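Local coordinates for 2-oxoglutarate carboxylase small subunit (Hydrogenobacter thermophilus, PDB 7KCT), which forms the biotin carboxylase-type, ATP-grasp subunit of a carboxylase and binds adenosine-5'-diphosphate, bicarbonate and magnesium, at residues G160-L165 and L207-E212; E218-G223 and Y277-M282; V229-E234 and Y331-I336. All coordinates share one frame; numbering follows the deposited sequence.

Contact 1: G160-L165 and L207-E212; sequences GYPVLL and LEKYIE. With ADP (adenosine-5'-diphosphate), chain C.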
loop_
_atom_site.group_PDB
_atom_site.type_symbol
_atom_site.label_atom_id
_atom_site.label_comp_id
_atom_site.label_asym_id
_atom_site.label_seq_id
_atom_site.Cartn_x
_atom_site.Cartn_y
_atom_site.Cartn_z
ATOM N N GLY A 160 -41.855 23.274 -3.400
ATOM C CA GLY A 160 -41.583 23.578 -4.776
ATOM C C GLY A 160 -40.914 22.422 -5.524
ATOM O O GLY A 160 -39.933 21.896 -5.056
ATOM N N TYR A 161 -41.422 22.035 -6.679
ATOM C CA TYR A 161 -40.769 21.018 -7.496
ATOM C C TYR A 161 -39.463 21.563 -8.083
ATOM O O TYR A 161 -39.302 22.783 -8.270
ATOM C CB TYR A 161 -41.688 20.540 -8.613
ATOM C CG TYR A 161 -42.886 19.750 -8.127
ATOM C CD1 TYR A 161 -44.007 20.404 -7.620
ATOM C CD2 TYR A 161 -42.902 18.366 -8.154
ATOM C CE1 TYR A 161 -45.124 19.687 -7.171
ATOM C CE2 TYR A 161 -44.004 17.646 -7.691
ATOM C CZ TYR A 161 -45.109 18.321 -7.211
ATOM O OH TYR A 161 -46.184 17.615 -6.756
ATOM N N PRO A 162 -38.487 20.680 -8.358
ATOM C CA PRO A 162 -38.557 19.227 -8.123
ATOM C C PRO A 162 -38.383 18.822 -6.648
ATOM O O PRO A 162 -37.794 19.580 -5.898
ATOM C CB PRO A 162 -37.406 18.682 -8.972
ATOM C CG PRO A 162 -36.387 19.800 -8.990
ATOM C CD PRO A 162 -37.227 21.085 -9.018
ATOM N N VAL A 163 -38.919 17.668 -6.260
ATOM C CA VAL A 163 -38.764 17.135 -4.911
ATOM C C VAL A 163 -38.336 15.676 -5.024
ATOM O O VAL A 163 -38.401 15.065 -6.095
ATOM C CB VAL A 163 -40.055 17.225 -4.067
ATOM C CG1 VAL A 163 -40.544 18.644 -3.977
ATOM C CG2 VAL A 163 -41.137 16.301 -4.616
ATOM N N LEU A 164 -37.930 15.123 -3.882
ATOM C CA LEU A 164 -37.421 13.760 -3.762
ATOM C C LEU A 164 -38.187 13.032 -2.660
ATOM O O LEU A 164 -38.268 13.525 -1.531
ATOM C CB LEU A 164 -35.936 13.785 -3.421
ATOM C CG LEU A 164 -35.108 12.522 -3.559
ATOM C CD1 LEU A 164 -35.105 12.097 -5.003
ATOM C CD2 LEU A 164 -33.752 12.849 -3.121
ATOM N N LEU A 165 -38.767 11.883 -2.985
ATOM C CA LEU A 165 -39.239 10.965 -1.966
ATOM C C LEU A 165 -38.097 10.041 -1.509
ATOM O O LEU A 165 -37.256 9.611 -2.311
ATOM C CB LEU A 165 -40.407 10.157 -2.508
ATOM C CG LEU A 165 -41.628 10.912 -2.994
ATOM C CD1 LEU A 165 -42.525 9.924 -3.708
ATOM C CD2 LEU A 165 -42.310 11.551 -1.789
ATOM N N LEU A 207 -40.268 13.580 2.316
ATOM C CA LEU A 207 -40.165 14.361 1.096
ATOM C C LEU A 207 -39.192 15.484 1.359
ATOM O O LEU A 207 -39.279 16.129 2.406
ATOM C CB LEU A 207 -41.537 14.910 0.695
ATOM C CG LEU A 207 -41.683 15.645 -0.636
ATOM C CD1 LEU A 207 -43.180 15.773 -0.983
ATOM C CD2 LEU A 207 -41.057 16.985 -0.566
ATOM N N GLU A 208 -38.259 15.716 0.433
ATOM C CA GLU A 208 -37.430 16.893 0.528
ATOM C C GLU A 208 -37.198 17.522 -0.842
ATOM O O GLU A 208 -37.497 16.947 -1.876
ATOM C CB GLU A 208 -36.090 16.587 1.232
ATOM C CG GLU A 208 -35.263 15.450 0.687
ATOM C CD GLU A 208 -33.998 15.188 1.547
ATOM O OE1 GLU A 208 -34.095 15.219 2.798
ATOM O OE2 GLU A 208 -32.912 14.924 0.987
ATOM N N LYS A 209 -36.722 18.757 -0.806
ATOM C CA LYS A 209 -36.392 19.486 -2.015
ATOM C C LYS A 209 -35.355 18.690 -2.781
ATOM O O LYS A 209 -34.342 18.265 -2.215
ATOM C CB LYS A 209 -35.844 20.857 -1.652
ATOM C CG LYS A 209 -35.407 21.708 -2.821
ATOM C CD LYS A 209 -36.588 22.087 -3.679
ATOM C CE LYS A 209 -36.159 22.331 -5.116
ATOM N NZ LYS A 209 -37.324 22.292 -6.023
ATOM N N TYR A 210 -35.620 18.439 -4.051
ATOM C CA TYR A 210 -34.573 17.854 -4.874
ATOM C C TYR A 210 -33.562 18.929 -5.245
ATOM O O TYR A 210 -33.902 19.894 -5.949
ATOM C CB TYR A 210 -35.124 17.217 -6.130
ATOM C CG TYR A 210 -33.991 16.634 -6.940
ATOM C CD1 TYR A 210 -33.326 15.469 -6.514
ATOM C CD2 TYR A 210 -33.542 17.260 -8.098
ATOM C CE1 TYR A 210 -32.265 14.916 -7.261
ATOM C CE2 TYR A 210 -32.491 16.716 -8.856
ATOM C CZ TYR A 210 -31.858 15.548 -8.431
ATOM O OH TYR A 210 -30.821 15.066 -9.202
ATOM N N ILE A 211 -32.318 18.768 -4.800
ATOM C CA ILE A 211 -31.250 19.705 -5.136
ATOM C C ILE A 211 -30.633 19.269 -6.465
ATOM O O ILE A 211 -29.967 18.233 -6.535
ATOM C CB ILE A 211 -30.179 19.792 -4.039
ATOM C CG1 ILE A 211 -30.806 20.078 -2.662
ATOM C CG2 ILE A 211 -29.138 20.805 -4.440
ATOM C CD1 ILE A 211 -31.464 21.437 -2.550
ATOM N N GLU A 212 -30.808 20.082 -7.514
ATOM C CA GLU A 212 -30.367 19.716 -8.863
ATOM C C GLU A 212 -28.847 19.865 -8.970
ATOM O O GLU A 212 -28.250 20.802 -8.429
ATOM C CB GLU A 212 -31.069 20.595 -9.920
ATOM C CG GLU A 212 -31.127 20.034 -11.344
ATOM C CD GLU A 212 -32.290 19.082 -11.555
ATOM O OE1 GLU A 212 -33.438 19.450 -11.217
ATOM O OE2 GLU A 212 -32.065 17.980 -12.098
HETATM P PB ADP C . -29.034 6.076 1.436
HETATM O O1B ADP C . -29.602 4.997 0.583
HETATM O O2B ADP C . -27.626 6.614 1.386
HETATM O O3B ADP C . -29.592 6.123 2.845
HETATM P PA ADP C . -29.199 8.875 1.231
HETATM O O1A ADP C . -27.810 9.180 1.665
HETATM O O2A ADP C . -30.295 9.825 1.688
HETATM O O3A ADP C . -29.932 7.550 0.835
HETATM O "O5'" ADP C . -29.034 9.686 -0.453
HETATM C "C5'" ADP C . -28.750 8.737 -1.544
HETATM C "C4'" ADP C . -28.106 9.576 -2.575
HETATM O "O4'" ADP C . -29.227 10.208 -3.236
HETATM C "C3'" ADP C . -27.251 10.644 -2.006
HETATM O "O3'" ADP C . -25.874 10.251 -2.027
HETATM C "C2'" ADP C . -27.432 11.683 -3.110
HETATM O "O2'" ADP C . -26.729 11.298 -4.354
HETATM C "C1'" ADP C . -28.884 11.570 -3.479
HETATM N N9 ADP C . -29.724 12.485 -2.669
HETATM C C8 ADP C . -30.225 12.323 -1.370
HETATM N N7 ADP C . -30.984 13.388 -1.001
HETATM C C5 ADP C . -30.932 14.265 -2.085
HETATM C C6 ADP C . -31.511 15.539 -2.316
HETATM N N6 ADP C . -32.269 16.124 -1.350
HETATM N N1 ADP C . -31.282 16.217 -3.469
HETATM C C2 ADP C . -30.526 15.548 -4.373
HETATM N N3 ADP C . -29.929 14.346 -4.303
HETATM C C4 ADP C . -30.160 13.717 -3.123
#

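Contact 2: E218-G223 and Y277-M282; sequences EFQVLG and YSAGTM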
loop_
_atom_site.group_PDB
_atom_site.type_symbol
_atom_site.label_atom_id
_atom_site.label_comp_id
_atom_site.label_asym_id
_atom_site.label_seq_id
_atom_site.Cartn_x
_atom_site.Cartn_y
_atom_site.Cartn_z
ATOM N N GLU A 218 -19.408 14.321 2.740
ATOM C CA GLU A 218 -19.683 13.651 4.010
ATOM C C GLU A 218 -18.522 13.838 4.966
ATOM O O GLU A 218 -17.359 13.877 4.548
ATOM C CB GLU A 218 -19.985 12.152 3.799
ATOM C CG GLU A 218 -18.799 11.400 3.294
ATOM C CD GLU A 218 -19.120 9.964 3.013
ATOM O OE1 GLU A 218 -20.323 9.645 2.920
ATOM O OE2 GLU A 218 -18.162 9.160 2.862
ATOM N N PHE A 219 -18.851 14.040 6.245
ATOM C CA PHE A 219 -17.877 14.303 7.292
ATOM C C PHE A 219 -17.733 13.093 8.211
ATOM O O PHE A 219 -18.720 12.552 8.702
ATOM C CB PHE A 219 -18.277 15.513 8.163
ATOM C CG PHE A 219 -17.871 16.825 7.585
ATOM C CD1 PHE A 219 -18.638 17.432 6.618
ATOM C CD2 PHE A 219 -16.721 17.431 7.980
ATOM C CE1 PHE A 219 -18.252 18.638 6.067
ATOM C CE2 PHE A 219 -16.339 18.644 7.413
ATOM C CZ PHE A 219 -17.118 19.226 6.460
ATOM N N GLN A 220 -16.493 12.759 8.511
ATOM C CA GLN A 220 -16.137 11.643 9.361
ATOM C C GLN A 220 -15.979 12.152 10.783
ATOM O O GLN A 220 -15.234 13.117 11.017
ATOM C CB GLN A 220 -14.819 11.053 8.871
ATOM C CG GLN A 220 -14.264 9.922 9.683
ATOM C CD GLN A 220 -15.084 8.673 9.561
ATOM O OE1 GLN A 220 -15.147 8.050 8.492
ATOM N NE2 GLN A 220 -15.720 8.283 10.662
ATOM N N VAL A 221 -16.692 11.539 11.724
ATOM C CA VAL A 221 -16.456 11.860 13.131
ATOM C C VAL A 221 -15.932 10.620 13.843
ATOM O O VAL A 221 -16.184 9.487 13.420
ATOM C CB VAL A 221 -17.701 12.417 13.852
ATOM C CG1 VAL A 221 -18.297 13.621 13.097
ATOM C CG2 VAL A 221 -18.738 11.350 14.052
ATOM N N LEU A 222 -15.177 10.858 14.916
ATOM C CA LEU A 222 -14.613 9.830 15.791
ATOM C C LEU A 222 -14.660 10.351 17.231
ATOM O O LEU A 222 -14.128 11.431 17.494
ATOM C CB LEU A 222 -13.177 9.519 15.364
ATOM C CG LEU A 222 -12.471 8.352 16.045
ATOM C CD1 LEU A 222 -13.158 7.057 15.702
ATOM C CD2 LEU A 222 -11.008 8.271 15.621
ATOM N N GLY A 223 -15.324 9.624 18.137
ATOM C CA GLY A 223 -15.403 10.026 19.537
ATOM C C GLY A 223 -15.078 8.878 20.477
ATOM O O GLY A 223 -15.307 7.711 20.162
ATOM N N TYR A 277 -20.175 8.259 20.184
ATOM C CA TYR A 277 -18.785 7.818 20.244
ATOM C C TYR A 277 -18.593 6.674 19.243
ATOM O O TYR A 277 -19.553 6.156 18.669
ATOM C CB TYR A 277 -18.344 7.407 21.682
ATOM C CG TYR A 277 -19.231 6.406 22.418
ATOM C CD1 TYR A 277 -19.279 5.078 22.020
ATOM C CD2 TYR A 277 -19.954 6.778 23.572
ATOM C CE1 TYR A 277 -20.066 4.153 22.688
ATOM C CE2 TYR A 277 -20.765 5.849 24.259
ATOM C CZ TYR A 277 -20.805 4.540 23.819
ATOM O OH TYR A 277 -21.587 3.601 24.469
ATOM N N SER A 278 -17.334 6.307 19.027
ATOM C CA SER A 278 -16.929 5.366 17.984
ATOM C C SER A 278 -16.930 6.185 16.696
ATOM O O SER A 278 -16.921 7.424 16.750
ATOM C CB SER A 278 -17.840 4.150 17.854
ATOM O OG SER A 278 -17.172 3.197 17.023
ATOM N N ALA A 279 -16.943 5.509 15.554
ATOM C CA ALA A 279 -16.914 6.141 14.254
ATOM C C ALA A 279 -18.336 6.313 13.743
ATOM O O ALA A 279 -19.229 5.499 14.010
ATOM C CB ALA A 279 -16.106 5.315 13.244
ATOM N N GLY A 280 -18.546 7.390 13.021
ATOM C CA GLY A 280 -19.822 7.643 12.380
ATOM C C GLY A 280 -19.605 8.691 11.317
ATOM O O GLY A 280 -18.568 9.347 11.280
ATOM N N THR A 281 -20.572 8.815 10.424
ATOM C CA THR A 281 -20.467 9.741 9.312
ATOM C C THR A 281 -21.751 10.540 9.181
ATOM O O THR A 281 -22.832 9.960 9.244
ATOM C CB THR A 281 -20.199 8.979 7.987
ATOM O OG1 THR A 281 -18.869 8.448 8.026
ATOM C CG2 THR A 281 -20.394 9.920 6.789
ATOM N N MET A 282 -21.633 11.848 8.926
ATOM C CA MET A 282 -22.771 12.716 8.604
ATOM C C MET A 282 -22.730 13.087 7.129
ATOM O O MET A 282 -21.719 13.600 6.658
ATOM C CB MET A 282 -22.747 13.944 9.487
ATOM C CG MET A 282 -22.885 13.524 10.931
ATOM S SD MET A 282 -23.411 15.018 11.645
ATOM C CE MET A 282 -22.701 14.924 13.281
HETATM O O HOH W 1 -18.310 6.260 9.764
#

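Contact 3: V229-E234 and Y331-I336; sequences VIHLGE and YSQEDI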
loop_
_atom_site.group_PDB
_atom_site.type_symbol
_atom_site.label_atom_id
_atom_site.label_comp_id
_atom_site.label_asym_id
_atom_site.label_seq_id
_atom_site.Cartn_x
_atom_site.Cartn_y
_atom_site.Cartn_z
ATOM N N VAL A 229 -14.762 14.267 21.072
ATOM C CA VAL A 229 -15.173 14.003 19.696
ATOM C C VAL A 229 -14.390 14.924 18.768
ATOM O O VAL A 229 -14.299 16.134 19.015
ATOM C CB VAL A 229 -16.683 14.216 19.508
ATOM C CG1 VAL A 229 -17.116 13.825 18.091
ATOM C CG2 VAL A 229 -17.491 13.478 20.573
ATOM N N ILE A 230 -13.825 14.352 17.702
ATOM C CA ILE A 230 -13.149 15.110 16.657
ATOM C C ILE A 230 -13.777 14.757 15.309
ATOM O O ILE A 230 -14.509 13.771 15.165
ATOM C CB ILE A 230 -11.629 14.862 16.621
ATOM C CG1 ILE A 230 -11.311 13.400 16.314
ATOM C CG2 ILE A 230 -10.939 15.275 17.942
ATOM C CD1 ILE A 230 -9.817 13.125 16.170
ATOM N N HIS A 231 -13.498 15.589 14.311
ATOM C CA HIS A 231 -13.838 15.274 12.934
ATOM C C HIS A 231 -12.549 14.992 12.171
ATOM O O HIS A 231 -11.456 15.431 12.560
ATOM C CB HIS A 231 -14.662 16.397 12.254
ATOM C CG HIS A 231 -13.883 17.628 11.949
ATOM N ND1 HIS A 231 -13.021 17.706 10.880
ATOM C CD2 HIS A 231 -13.889 18.862 12.517
ATOM C CE1 HIS A 231 -12.465 18.901 10.845
ATOM N NE2 HIS A 231 -12.996 19.632 11.812
ATOM N N LEU A 232 -12.666 14.176 11.134
ATOM C CA LEU A 232 -11.533 13.862 10.283
ATOM C C LEU A 232 -11.794 14.394 8.885
ATOM O O LEU A 232 -11.469 13.764 7.888
ATOM C CB LEU A 232 -11.239 12.357 10.280
ATOM C CG LEU A 232 -10.852 11.788 11.657
ATOM C CD1 LEU A 232 -10.699 10.250 11.601
ATOM C CD2 LEU A 232 -9.552 12.467 12.176
ATOM N N GLY A 233 -12.375 15.596 8.800
ATOM C CA GLY A 233 -12.552 16.185 7.512
ATOM C C GLY A 233 -13.604 15.445 6.721
ATOM O O GLY A 233 -14.367 14.625 7.229
ATOM N N GLU A 234 -13.657 15.782 5.439
ATOM C CA GLU A 234 -14.743 15.337 4.595
ATOM C C GLU A 234 -14.235 14.528 3.403
ATOM O O GLU A 234 -13.042 14.446 3.121
ATOM C CB GLU A 234 -15.582 16.542 4.135
ATOM C CG GLU A 234 -15.119 17.275 2.912
ATOM C CD GLU A 234 -13.837 18.017 3.089
ATOM O OE1 GLU A 234 -13.433 18.626 2.084
ATOM O OE2 GLU A 234 -13.219 17.995 4.181
ATOM N N TYR A 331 -6.135 12.421 20.478
ATOM C CA TYR A 331 -6.044 13.531 19.547
ATOM C C TYR A 331 -6.952 14.670 19.966
ATOM O O TYR A 331 -8.044 14.486 20.532
ATOM C CB TYR A 331 -6.425 13.204 18.075
ATOM C CG TYR A 331 -5.642 12.101 17.387
ATOM C CD1 TYR A 331 -4.416 12.366 16.807
ATOM C CD2 TYR A 331 -6.143 10.810 17.281
ATOM C CE1 TYR A 331 -3.674 11.369 16.185
ATOM C CE2 TYR A 331 -5.414 9.813 16.657
ATOM C CZ TYR A 331 -4.181 10.095 16.114
ATOM O OH TYR A 331 -3.454 9.090 15.496
ATOM N N SER A 332 -6.487 15.867 19.672
ATOM C CA SER A 332 -7.395 16.996 19.650
ATOM C C SER A 332 -7.620 17.463 18.222
ATOM O O SER A 332 -6.856 17.148 17.295
ATOM C CB SER A 332 -6.854 18.228 20.417
ATOM O OG SER A 332 -6.133 17.863 21.563
ATOM N N GLN A 333 -8.656 18.296 18.059
ATOM C CA GLN A 333 -8.988 18.749 16.714
ATOM C C GLN A 333 -7.778 19.392 16.044
ATOM O O GLN A 333 -7.533 19.127 14.868
ATOM C CB GLN A 333 -10.177 19.708 16.684
ATOM C CG GLN A 333 -10.762 19.805 15.231
ATOM C CD GLN A 333 -11.263 18.433 14.684
ATOM O OE1 GLN A 333 -12.217 17.821 15.207
ATOM N NE2 GLN A 333 -10.633 17.981 13.607
ATOM N N GLU A 334 -6.941 20.125 16.807
ATOM C CA GLU A 334 -5.770 20.843 16.295
ATOM C C GLU A 334 -4.706 19.915 15.750
ATOM O O GLU A 334 -3.895 20.344 14.930
ATOM C CB GLU A 334 -5.138 21.681 17.412
ATOM C CG GLU A 334 -6.109 22.726 17.807
ATOM C CD GLU A 334 -7.134 22.351 18.804
ATOM O OE1 GLU A 334 -7.164 21.162 19.218
ATOM O OE2 GLU A 334 -7.870 23.320 19.161
ATOM N N ASP A 335 -4.679 18.670 16.200
ATOM C CA ASP A 335 -3.703 17.712 15.709
ATOM C C ASP A 335 -4.048 17.198 14.319
ATOM O O ASP A 335 -3.157 16.703 13.633
ATOM C CB ASP A 335 -3.614 16.506 16.649
ATOM C CG ASP A 335 -3.269 16.903 18.062
ATOM O OD1 ASP A 335 -2.511 17.875 18.228
ATOM O OD2 ASP A 335 -3.761 16.254 19.014
ATOM N N ILE A 336 -5.307 17.317 13.895
ATOM C CA ILE A 336 -5.800 16.673 12.679
ATOM C C ILE A 336 -5.408 17.519 11.472
ATOM O O ILE A 336 -5.973 18.594 11.249
ATOM C CB ILE A 336 -7.314 16.457 12.723
ATOM C CG1 ILE A 336 -7.703 15.630 13.965
ATOM C CG2 ILE A 336 -7.823 15.834 11.391
ATOM C CD1 ILE A 336 -6.685 14.526 14.356
#

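Contact 1: G160-L165 and L207-E212
L164 and E208 make the hydrogen-bonded pair of a short antiparallel ladder, with V163 across from K209 and L165 across from L207 in the non-hydrogen-bonded positions that flank it. L164 N donates to E208 O at 2.7 Å, and E208 N returns a bond to L164 O. Where the ladder ends, K209 doubles back over the turn that leads out of helix 149-159: its CG lies anti to the backbone N, and a bend at chi2 (66°) carries the ammonium group to two carbonyls. NZ meets G160 O at 2.8 Å, from above the carbonyl plane, and also bonds to P162 O, there much closer to the plane. The cis peptide before P162 is part of the turn that presents these oxygens. P162 O has a second donor in Y210 N, 3.1 Å away, so the turn is tied to both residues. P162 CG also touches the edge of the Y210 ring at CD2 (3.9 Å), while L207 CD2 packs on V163 CB at 3.6 Å.

The face that carries L164 and E208 receives the adenine of ADP. L164 CD2 lies 3.3 Å from ADP C5, and Y210 CE1 is close to ADP C2. E208 OE2 accepts from ADP N6 at 2.7 Å in an almost straight bond (173°), and its carboxylate is held by salt bridges to K166 and K128. K209 O accepts a second hydrogen bond from ADP N6, and I211 N donates to ADP N1 at 3.1 Å. Reading the amino and N1 edge of adenine with a strand and the linker after it is characteristic of the ATP-grasp nucleotide pocket.

Contact 2: E218-G223 and Y277-M282
Q220 starts with CG anti to its backbone N (chi1 177°) and then bends at chi2 (69°), which swings its amide back over the strand pairing toward G280 and T281. NE2 donates to V221 O at 3.0 Å, with the acceptor lying in the amide plane. The same oxygen receives G280 N from the opposite face of its carbonyl, so one acceptor serves a ladder bond and a side chain. A water bonded to T281 OG1 at 2.8 Å also accepts a weak bond from Q220 NE2, bridging the two side chains where they cross at about a right angle. Q220 OE1 is held by R235.

T281 directs its methyl the other way along the strand, CG2 meeting E218 CB at 3.8 Å. Further along, L222 CD1 leans on A279 CB at 4.2 Å. V221 CG2 lies over the backbone of G280, 3.4 Å from G280 O. The backbones pair in an antiparallel ladder in which F219 with M282, V221 with G280 and G223 with S278 are the hydrogen-bonded pairs; F219 N to M282 O, at 2.9 Å, is representative.

F219, V221 and M282 lie on the face covered by Y263 and V267 of helix 257-273, whereas L222 and A279 face helix 316-324. E218, in salt bridges with R235 and K245, comes within about 6 Å of the bound magnesium ion, measured from its side chain. The two strands are the central pair of a four-stranded antiparallel sheet, the larger sheet of the ATP-grasp domain, and lead toward its nucleotide and metal site.

Contact 3: V229-E234 and Y331-I336
Q333 docks by its side-chain amide on the main chain of H231, joining the loop between helix 316-324 and strand 341-351 to strand 229-236, an outermost strand of its four-stranded sheet. Both polar ends of the amide are used. Q333 OE1 accepts H231 N at 2.7 Å on a lone pair in the amide plane, and Q333 NE2 donates to H231 O at 2.9 Å in a nearly straight bond (174°). The amide thus uses the outward N-H and C=O of H231 much as a further strand would. It also stacks on the H231 imidazole, the planes 12° apart, with NE2 3.3 Å above the ring centre.

Both ring nitrogens are engaged: H231 ND1 accepts G233 N in the ring plane at 3.0 Å, and NE2 bonds to E261, which suggests that the imidazole proton sits on NE2. Beside this polar grip, I230 CD1 packs against both Y331 CB and I336 CD1, 3.9 Å from the latter, and L232 CD2 touches I336 CG2 at the same 3.9 Å. The loop is braced internally by S332 N donating to D335 OD2 at 2.8 Å across the 3-10 turn 333-335. On its inner edge the strand pairs with 215-223, through I230 with L222 and L232 with Q220, while V229 and H231 rest on helix 257-273.

From the N terminus, contact 1 comes first: 160-165 and 207-212 close a loop that contains helix 182-200 and strand 176-179, in the small three-stranded sheet. It is complete before contact 2 opens, yet strand 205-209 is followed directly by strand 215-223, so the chain passes from one sheet to the other. Contacts 2 and 3 cross: 229-234 lies inside the loop closed by 218-223 and 277-282, but its partner 331-336 comes after it. Contact 3 closes a longer loop, bringing the segment before strand 341-351 onto strand 229-236, which neighbours strand 215-223 of contact 2 in one sheet. Contact 1 stands about 27 Å from contact 2, centre to centre.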